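Local coordinates for protein glutamate--tRNA ligase (Elizabethkingia anophelis, PDB 6B1Z) that ligates glutamate to its cognate tRNA, probably by way of an ATP-activated glutamyl-adenylate, as a class I aminoacyl-tRNA synthetase, at residues A[10-15]-A[36-41]; A[229-234]-A[256-261]. All coordinates share one frame; numbering follows the deposited sequence.

From the N terminus, strand 13-16 comes first, and contact 1 closes the loop from it through helix 26-41. The last turns of that helix lie against the start of the strand, and the chain then enters strand 45-48 to complete a beta-alpha-beta unit. Contact 2 opens much later. It closes the excursion from the end of strand 225-229 through helix 236-246 to the end of strand 252-256. The two loops follow in series and neither nest nor cross. The centres of contact 1 and contact 2 are 21 Å apart. The same elements still join them. Phe38 touches Ile227 of strand 225-229, and Leu256 packs on helix 26-41. Both contacts belong to the catalytic domain.

Contact 1: A[10-15]-A[36-41]; sequences EKVRVR and YLFAKH. With FMT (formic acid), chain C.
Val12, just before strand 13-16, and Ala39, in the last turns of helix 26-41, approach with 6.2 Å between their CA atoms. The two elements belong to a beta-alpha-beta crossover of the Rossmann-type catalytic domain. HLGG, a form of the class I HIGH signature, runs from the end of the connecting loop into the start of helix 26-41. Phe38 is the main helix partner. Its CG lies anti to the backbone N (chi1 -174°), and the ring meets both valines. Val12 CG1 approaches the ring obliquely, 3.5 Å from Phe38 CE2. Val14 CG1 sits at the ring edge, near its plane, 3.7 Å from Phe38 CD2. The other branch of Val14 meets the helix at a side chain, with Val14 CG2 3.8 Å from Ala39 CB. Strand 225-229 borders the same cluster, through His225 and Ile227. Arg15 turns elsewhere, and its guanidinium holds a formate edge-on by two nearly straight bonds. Arg15 NH1 donates to formate O1 and Arg15 NH2 to formate O2, each at 2.9 Å. Asp218 pairs with NE, and Arg228 also binds the formate. The formate probably came from the crystallisation liquor. Its place is consistent with a carboxylate-binding role for this arginine, as in related enzymes that bind glutamate here. No hydrogen bond joins 10-15 to 36-41, which implies that apolar packing of Val12 and Val14 on Phe38 and Ala39 carries their direct contact.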
loop_
_atom_site.group_PDB
_atom_site.type_symbol
_atom_site.label_atom_id
_atom_site.label_comp_id
_atom_site.label_asym_id
_atom_site.label_seq_id
_atom_site.Cartn_x
_atom_site.Cartn_y
_atom_site.Cartn_z
ATOM N N GLU A 10 0.778 -11.711 -29.021
ATOM C CA GLU A 10 1.941 -12.089 -28.226
ATOM C C GLU A 10 2.285 -11.007 -27.206
ATOM O O GLU A 10 2.851 -11.294 -26.148
ATOM C CB GLU A 10 3.145 -12.359 -29.132
ATOM N N LYS A 11 1.942 -9.761 -27.531
ATOM C CA LYS A 11 2.274 -8.637 -26.665
ATOM C C LYS A 11 1.416 -8.685 -25.407
ATOM O O LYS A 11 0.185 -8.601 -25.485
ATOM C CB LYS A 11 2.064 -7.317 -27.397
ATOM C CG LYS A 11 2.666 -6.095 -26.697
ATOM C CD LYS A 11 4.090 -5.839 -27.177
ATOM C CE LYS A 11 4.378 -4.351 -27.334
ATOM N NZ LYS A 11 4.564 -3.661 -26.025
ATOM N N VAL A 12 2.066 -8.813 -24.252
ATOM C CA VAL A 12 1.359 -8.819 -22.977
ATOM C C VAL A 12 0.758 -7.442 -22.718
ATOM O O VAL A 12 1.415 -6.409 -22.901
ATOM C CB VAL A 12 2.313 -9.243 -21.850
ATOM C CG1 VAL A 12 1.751 -8.906 -20.493
ATOM C CG2 VAL A 12 2.619 -10.736 -21.978
ATOM N N ARG A 13 -0.506 -7.419 -22.298
ATOM C CA ARG A 13 -1.173 -6.182 -21.897
ATOM C C ARG A 13 -1.955 -6.447 -20.620
ATOM O O ARG A 13 -2.819 -7.332 -20.594
ATOM C CB ARG A 13 -2.095 -5.672 -23.014
ATOM C CG ARG A 13 -1.331 -5.218 -24.257
ATOM C CD ARG A 13 -2.234 -4.815 -25.404
ATOM N NE ARG A 13 -3.214 -3.795 -25.034
ATOM C CZ ARG A 13 -2.956 -2.497 -24.868
ATOM N NH1 ARG A 13 -1.719 -2.010 -25.008
ATOM N NH2 ARG A 13 -3.945 -1.681 -24.528
ATOM N N VAL A 14 -1.633 -5.705 -19.565
ATOM C CA VAL A 14 -2.287 -5.832 -18.266
ATOM C C VAL A 14 -2.907 -4.487 -17.915
ATOM O O VAL A 14 -2.516 -3.448 -18.445
ATOM C CB VAL A 14 -1.305 -6.274 -17.157
ATOM C CG1 VAL A 14 -0.708 -7.641 -17.485
ATOM C CG2 VAL A 14 -0.206 -5.216 -16.970
ATOM N N ARG A 15 -3.869 -4.500 -16.995
ATOM C CA ARG A 15 -4.455 -3.235 -16.565
ATOM C C ARG A 15 -4.727 -3.225 -15.067
ATOM O O ARG A 15 -5.197 -4.207 -14.485
ATOM C CB ARG A 15 -5.752 -2.902 -17.341
ATOM C CG ARG A 15 -7.042 -3.597 -16.851
ATOM C CD ARG A 15 -6.981 -5.123 -16.923
ATOM N NE ARG A 15 -8.299 -5.714 -16.694
ATOM C CZ ARG A 15 -8.823 -5.975 -15.499
ATOM N NH1 ARG A 15 -8.139 -5.719 -14.386
ATOM N NH2 ARG A 15 -10.046 -6.504 -15.418
ATOM N N TYR A 36 2.619 -4.201 -13.097
ATOM C CA TYR A 36 3.767 -3.499 -13.660
ATOM C C TYR A 36 4.930 -4.451 -13.892
ATOM O O TYR A 36 5.518 -4.484 -14.983
ATOM C CB TYR A 36 4.164 -2.372 -12.707
ATOM C CG TYR A 36 5.275 -1.472 -13.196
ATOM C CD1 TYR A 36 5.058 -0.554 -14.214
ATOM C CD2 TYR A 36 6.541 -1.532 -12.624
ATOM C CE1 TYR A 36 6.069 0.276 -14.650
ATOM C CE2 TYR A 36 7.558 -0.709 -13.052
ATOM C CZ TYR A 36 7.320 0.194 -14.074
ATOM O OH TYR A 36 8.341 1.015 -14.512
ATOM N N LEU A 37 5.258 -5.252 -12.876
ATOM C CA LEU A 37 6.369 -6.189 -13.000
ATOM C C LEU A 37 6.116 -7.200 -14.104
ATOM O O LEU A 37 7.025 -7.515 -14.881
ATOM C CB LEU A 37 6.608 -6.905 -11.666
ATOM C CG LEU A 37 7.063 -6.035 -10.483
ATOM C CD1 LEU A 37 7.223 -6.877 -9.217
ATOM C CD2 LEU A 37 8.372 -5.324 -10.819
ATOM N N PHE A 38 4.884 -7.708 -14.203
ATOM C CA PHE A 38 4.577 -8.689 -15.241
ATOM C C PHE A 38 4.682 -8.068 -16.627
ATOM O O PHE A 38 5.268 -8.664 -17.540
ATOM C CB PHE A 38 3.185 -9.283 -15.014
ATOM C CG PHE A 38 2.845 -10.411 -15.952
ATOM C CD1 PHE A 38 3.362 -11.678 -15.757
ATOM C CD2 PHE A 38 1.990 -10.200 -17.028
ATOM C CE1 PHE A 38 3.047 -12.711 -16.624
ATOM C CE2 PHE A 38 1.674 -11.235 -17.892
ATOM C CZ PHE A 38 2.193 -12.481 -17.683
ATOM N N ALA A 39 4.144 -6.860 -16.800
ATOM C CA ALA A 39 4.243 -6.197 -18.102
ATOM C C ALA A 39 5.695 -5.898 -18.461
ATOM O O ALA A 39 6.149 -6.205 -19.572
ATOM C CB ALA A 39 3.413 -4.912 -18.106
ATOM N N LYS A 40 6.456 -5.324 -17.527
ATOM C CA LYS A 40 7.821 -4.937 -17.879
ATOM C C LYS A 40 8.718 -6.158 -18.074
ATOM O O LYS A 40 9.588 -6.161 -18.956
ATOM C CB LYS A 40 8.403 -3.997 -16.821
ATOM C CG LYS A 40 7.720 -2.624 -16.754
ATOM C CD LYS A 40 7.617 -1.936 -18.129
ATOM C CE LYS A 40 6.194 -1.386 -18.375
ATOM N NZ LYS A 40 5.869 -1.056 -19.810
ATOM N N HIS A 41 8.521 -7.205 -17.264
ATOM C CA HIS A 41 9.294 -8.435 -17.433
ATOM C C HIS A 41 9.129 -9.002 -18.837
ATOM O O HIS A 41 10.081 -9.537 -19.420
ATOM C CB HIS A 41 8.848 -9.468 -16.389
ATOM C CG HIS A 41 9.558 -10.784 -16.484
ATOM N ND1 HIS A 41 10.792 -11.010 -15.912
ATOM C CD2 HIS A 41 9.199 -11.951 -17.071
ATOM C CE1 HIS A 41 11.165 -12.255 -16.146
ATOM N NE2 HIS A 41 10.214 -12.849 -16.845
HETATM C C FMT C . -10.947 -6.503 -12.121
HETATM O O1 FMT C . -9.740 -6.255 -12.024
HETATM O O2 FMT C . -11.440 -7.224 -13.004
#

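Contact 2: A[229-234]-A[256-261]; sequences GEEWLP and LSLILK. With EDO (1,2-ethanediol), chain R.
Glu230 reaches across to Leu258 just beyond the C-terminal ends of two parallel strands of the Rossmann-type fold, 225-229 and 252-256. The strands end in a parallel bridge between Gly229 and Leu256, and Glu230 N donates to Leu256 O at 2.8 Å. The chain then turns into a 3-10 segment at 230-232, while 256-261 runs on toward KLSKR, a form of the KMSKS signature. The side chains of Glu230 and Leu258 cross at about a right angle. Glu230 CG sits between its own backbone N and carbonyl carbon (chi1 72°), and the chain is extended from there. Glu230 CG lies 3.7 Å from Leu258 CG. Glu230 OE2 accepts a nearly straight bond from Leu258 N at 2.8 Å, on the anti side and 21° out of the carboxylate plane. OE1 is taken by a salt bridge to Arg186, so both oxygens are held. Glu231 also crosses Leu258 at about a right angle, with Glu231 OE1 3.8 Å from Leu258 CD2. Next door, Ser257 N donates to O1 of a bound ethanediol, probably from the crystallisation liquor. One water donates to both Glu230 OE2, at 3.1 Å, and Leu258 O, at 2.8 Å.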
loop_
_atom_site.group_PDB
_atom_site.type_symbol
_atom_site.label_atom_id
_atom_site.label_comp_id
_atom_site.label_asym_id
_atom_site.label_seq_id
_atom_site.Cartn_x
_atom_site.Cartn_y
_atom_site.Cartn_z
ATOM N N GLY A 229 -7.456 -9.200 -7.214
ATOM C CA GLY A 229 -7.623 -9.836 -5.918
ATOM C C GLY A 229 -8.643 -10.963 -5.913
ATOM O O GLY A 229 -9.561 -11.013 -6.734
ATOM N N GLU A 230 -8.506 -11.857 -4.920
ATOM C CA GLU A 230 -9.414 -12.998 -4.836
ATOM C C GLU A 230 -10.843 -12.599 -4.464
ATOM O O GLU A 230 -11.735 -13.452 -4.550
ATOM C CB GLU A 230 -8.884 -14.046 -3.856
ATOM C CG GLU A 230 -8.956 -13.655 -2.402
ATOM C CD GLU A 230 -8.643 -14.815 -1.452
ATOM O OE1 GLU A 230 -9.163 -15.940 -1.651
ATOM O OE2 GLU A 230 -7.896 -14.585 -0.484
ATOM N N GLU A 231 -11.096 -11.337 -4.091
ATOM C CA GLU A 231 -12.481 -10.896 -3.928
ATOM C C GLU A 231 -13.284 -11.080 -5.208
ATOM O O GLU A 231 -14.516 -11.212 -5.145
ATOM C CB GLU A 231 -12.546 -9.423 -3.467
ATOM C CG GLU A 231 -12.194 -8.351 -4.504
ATOM C CD GLU A 231 -10.717 -7.995 -4.528
ATOM O OE1 GLU A 231 -9.919 -8.731 -3.894
ATOM O OE2 GLU A 231 -10.356 -6.967 -5.170
ATOM N N TRP A 232 -12.609 -11.107 -6.356
ATOM C CA TRP A 232 -13.234 -11.320 -7.654
ATOM C C TRP A 232 -13.366 -12.787 -8.034
ATOM O O TRP A 232 -14.051 -13.091 -9.022
ATOM C CB TRP A 232 -12.432 -10.628 -8.758
ATOM C CG TRP A 232 -12.522 -9.152 -8.734
ATOM C CD1 TRP A 232 -11.590 -8.286 -8.241
ATOM C CD2 TRP A 232 -13.593 -8.348 -9.245
ATOM N NE1 TRP A 232 -12.018 -6.989 -8.413
ATOM C CE2 TRP A 232 -13.244 -6.999 -9.022
ATOM C CE3 TRP A 232 -14.811 -8.638 -9.872
ATOM C CZ2 TRP A 232 -14.066 -5.941 -9.393
ATOM C CZ3 TRP A 232 -15.637 -7.578 -10.246
ATOM C CH2 TRP A 232 -15.250 -6.241 -10.002
ATOM N N LEU A 233 -12.709 -13.697 -7.311
ATOM C CA LEU A 233 -12.715 -15.095 -7.734
ATOM C C LEU A 233 -14.112 -15.710 -7.816
ATOM O O LEU A 233 -14.353 -16.486 -8.757
ATOM C CB LEU A 233 -11.805 -15.923 -6.813
ATOM C CG LEU A 233 -11.492 -17.345 -7.293
ATOM C CD1 LEU A 233 -10.783 -17.341 -8.644
ATOM C CD2 LEU A 233 -10.627 -18.032 -6.239
ATOM N N PRO A 234 -15.066 -15.422 -6.923
ATOM C CA PRO A 234 -16.398 -16.025 -7.089
ATOM C C PRO A 234 -17.124 -15.559 -8.338
ATOM O O PRO A 234 -18.098 -16.214 -8.735
ATOM C CB PRO A 234 -17.141 -15.602 -5.817
ATOM C CG PRO A 234 -16.027 -15.360 -4.807
ATOM C CD PRO A 234 -14.940 -14.728 -5.627
ATOM N N LEU A 256 -5.011 -13.033 -6.730
ATOM C CA LEU A 256 -4.094 -12.891 -5.607
ATOM C C LEU A 256 -4.834 -13.020 -4.281
ATOM O O LEU A 256 -5.845 -12.348 -4.052
ATOM C CB LEU A 256 -3.398 -11.532 -5.700
ATOM C CG LEU A 256 -2.708 -11.252 -7.038
ATOM C CD1 LEU A 256 -2.318 -9.775 -7.137
ATOM C CD2 LEU A 256 -1.464 -12.135 -7.187
ATOM N N SER A 257 -4.323 -13.869 -3.401
ATOM C CA SER A 257 -4.974 -14.089 -2.115
ATOM C C SER A 257 -4.859 -12.846 -1.238
ATOM O O SER A 257 -3.856 -12.130 -1.277
ATOM C CB SER A 257 -4.356 -15.304 -1.420
ATOM O OG SER A 257 -4.565 -16.467 -2.219
ATOM N N LEU A 258 -5.904 -12.584 -0.449
ATOM C CA LEU A 258 -5.915 -11.399 0.404
ATOM C C LEU A 258 -4.761 -11.435 1.401
ATOM O O LEU A 258 -4.392 -12.494 1.914
ATOM C CB LEU A 258 -7.252 -11.307 1.150
ATOM C CG LEU A 258 -8.472 -11.137 0.238
ATOM C CD1 LEU A 258 -9.761 -11.176 1.052
ATOM C CD2 LEU A 258 -8.382 -9.853 -0.562
ATOM N N ILE A 259 -4.186 -10.259 1.654
ATOM C CA ILE A 259 -3.143 -10.111 2.662
ATOM C C ILE A 259 -3.741 -10.384 4.032
ATOM O O ILE A 259 -4.829 -9.898 4.363
ATOM C CB ILE A 259 -2.530 -8.707 2.576
ATOM C CG1 ILE A 259 -1.883 -8.498 1.200
ATOM C CG2 ILE A 259 -1.528 -8.489 3.717
ATOM C CD1 ILE A 259 -1.516 -7.061 0.879
ATOM N N LEU A 260 -3.037 -11.173 4.831
ATOM C CA LEU A 260 -3.546 -11.601 6.122
ATOM C C LEU A 260 -3.127 -10.646 7.244
ATOM O O LEU A 260 -2.171 -9.871 7.123
ATOM C CB LEU A 260 -3.073 -13.024 6.420
ATOM C CG LEU A 260 -3.466 -14.050 5.355
ATOM C CD1 LEU A 260 -2.855 -15.391 5.679
ATOM C CD2 LEU A 260 -4.979 -14.168 5.254
ATOM N N LYS A 261 -3.874 -10.716 8.348
ATOM C CA LYS A 261 -3.570 -9.906 9.520
ATOM C C LYS A 261 -2.185 -10.251 10.067
ATOM O O LYS A 261 -1.690 -11.370 9.885
ATOM C CB LYS A 261 -4.609 -10.143 10.616
ATOM C CG LYS A 261 -5.950 -9.526 10.339
ATOM C CD LYS A 261 -6.836 -9.606 11.576
ATOM C CE LYS A 261 -8.235 -9.110 11.281
ATOM N NZ LYS A 261 -8.217 -7.729 10.724
HETATM C C1 EDO R . -1.002 -13.663 -3.438
HETATM O O1 EDO R . -1.727 -14.847 -3.813
HETATM C C2 EDO R . 0.080 -14.050 -2.438
HETATM O O2 EDO R . -0.570 -14.450 -1.223
HETATM O O HOH W 1 -6.059 -14.719 2.027
#